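Local coordinates for NADH oxidoreductase (Mesorhizobium loti, PDB 3PI7), which probably binds NADPH and acts as an NAD(P)H-dependent oxidoreductase, perhaps a quinone reductase, of the medium-chain dehydrogenase type with GroES-like and Rossmann-fold parts, at residues 30-34 and 330-335. Residues are numbered along the deposited sequence; the frame is centred on the assembly and turned at random.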
# COMPACT_ATOMS: atom_id res chain seq x y z
N LEU A 30 27.36 5.69 -4.43
CA LEU A 30 28.04 6.54 -5.40
C LEU A 30 29.50 6.16 -5.36
O LEU A 30 30.22 6.57 -4.45
CB LEU A 30 27.82 8.03 -5.13
CG LEU A 30 28.37 8.96 -6.21
CD1 LEU A 30 27.55 8.87 -7.51
CD2 LEU A 30 28.47 10.37 -5.71
N GLU A 31 29.87 5.29 -6.28
CA GLU A 31 31.18 4.72 -6.42
C GLU A 31 32.17 5.72 -7.04
O GLU A 31 33.36 5.70 -6.73
CB GLU A 31 31.08 3.40 -7.25
CG GLU A 31 30.71 3.52 -8.73
CD GLU A 31 29.34 4.01 -9.19
OE1 GLU A 31 28.47 4.30 -8.33
OE2 GLU A 31 29.14 4.10 -10.42
N ALA A 32 31.67 6.57 -7.95
CA ALA A 32 32.44 7.58 -8.67
C ALA A 32 31.52 8.68 -9.19
O ALA A 32 30.33 8.42 -9.43
CB ALA A 32 33.21 6.94 -9.82
N MSE A 33 32.07 9.89 -9.40
CA MSE A 33 31.29 10.99 -9.96
C MSE A 33 31.42 11.07 -11.48
O MSE A 33 30.48 11.49 -12.15
CB MSE A 33 31.75 12.33 -9.36
CG MSE A 33 31.52 12.42 -7.89
SE MSE A 33 29.87 13.22 -7.49
CE MSE A 33 30.34 15.10 -7.44
N GLU A 34 32.59 10.66 -12.02
CA GLU A 34 32.93 10.79 -13.44
C GLU A 34 31.94 10.14 -14.39
O GLU A 34 31.79 10.69 -15.49
CB GLU A 34 34.33 10.27 -13.73
CG GLU A 34 35.42 11.06 -13.03
CD GLU A 34 35.76 10.63 -11.61
OE1 GLU A 34 35.05 9.78 -11.03
OE2 GLU A 34 36.72 11.21 -11.06
N ALA A 330 35.09 18.35 -6.10
CA ALA A 330 33.90 17.54 -5.94
C ALA A 330 33.88 16.26 -6.79
O ALA A 330 33.55 15.20 -6.27
CB ALA A 330 32.66 18.38 -6.22
N ILE A 331 34.25 16.35 -8.08
CA ILE A 331 34.22 15.16 -8.96
C ILE A 331 35.13 14.10 -8.40
O ILE A 331 34.76 12.92 -8.28
CB ILE A 331 34.60 15.53 -10.44
CG1 ILE A 331 33.54 16.48 -11.06
CG2 ILE A 331 34.81 14.27 -11.32
CD1 ILE A 331 32.22 15.92 -11.26
N ALA A 332 36.32 14.51 -7.98
CA ALA A 332 37.27 13.55 -7.47
C ALA A 332 36.95 13.01 -6.10
O ALA A 332 37.11 11.82 -5.90
CB ALA A 332 38.67 14.16 -7.44
N TRP A 333 36.50 13.85 -5.15
CA TRP A 333 36.45 13.40 -3.76
C TRP A 333 35.11 13.36 -3.06
O TRP A 333 35.08 12.91 -1.90
CB TRP A 333 37.44 14.23 -2.92
CG TRP A 333 38.81 14.30 -3.53
CD1 TRP A 333 39.45 15.42 -3.96
CD2 TRP A 333 39.63 13.18 -3.93
NE1 TRP A 333 40.65 15.08 -4.55
CE2 TRP A 333 40.79 13.72 -4.52
CE3 TRP A 333 39.51 11.78 -3.80
CZ2 TRP A 333 41.82 12.90 -5.03
CZ3 TRP A 333 40.52 10.98 -4.32
CH2 TRP A 333 41.67 11.53 -4.90
N VAL A 334 34.02 13.76 -3.71
CA VAL A 334 32.73 13.61 -3.04
C VAL A 334 32.47 12.07 -2.75
O VAL A 334 32.10 11.77 -1.62
CB VAL A 334 31.58 14.27 -3.82
CG1 VAL A 334 30.24 13.60 -3.53
CG2 VAL A 334 31.53 15.77 -3.52
N PRO A 335 32.70 11.09 -3.66
CA PRO A 335 32.40 9.69 -3.31
C PRO A 335 33.16 9.20 -2.08
O PRO A 335 32.58 8.48 -1.26
CB PRO A 335 32.79 8.91 -4.56
CG PRO A 335 32.62 9.87 -5.65
CD PRO A 335 33.13 11.18 -5.07
O HOH W 1 30.32 7.13 -1.99
O HOH W 2 34.82 10.20 -8.50
O HOH W 3 37.87 10.14 -8.85
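M33, a selenomethionine, fills the tight half of the interface by lying across the kinked helix turn at I331, V334 and P335. Its CG stands 3.5 Å from CD of P335, closer than carbon atoms usually pack. Chi2, off the staggered positions at -93°, sets SE beside CG1 of V334. The bend at chi3 then swings the methyl CE to 3.9 Å from CB of V334. CE also lies 3.4 Å from the carbonyl O of A330, the oxygen that accepts the helix bond from N of V334. P335 accounts for the missing helix bond at its own nitrogen; I331 O, without that bond, lies near a water, while CB of M33 packs against it at 3.3 Å. L30 extends the apolar side more loosely, with CD2 4.2 Å from CG of P335, and it also reaches V66 and I69 of helix 63-69.

In this enoyl-reductase-type chain of GroES-like and Rossmann parts, the loop between antiparallel strands 10-16 and 37-43 packs against helix 327-338, which leads to strand 345-348 of the mixed sheet, beside 58-60 and 323-326; L14 of strand 10-16 touches M33, A330 and I331.

The other flank is wet, and its polar links run through water. One water donates to both L30 O and P335 O; a second accepts from M33 N and lies within bonding distance of E34 OE1 and I331 O. The E34 carboxylate lies against I331, OE2 sitting 3.6 Å from CG2 in van der Waals contact, while a third water lies 2.7 Å from that same OE2. CB of E31 points away from the helix, and its OE2 hydrogen-bonds to Y36 OH.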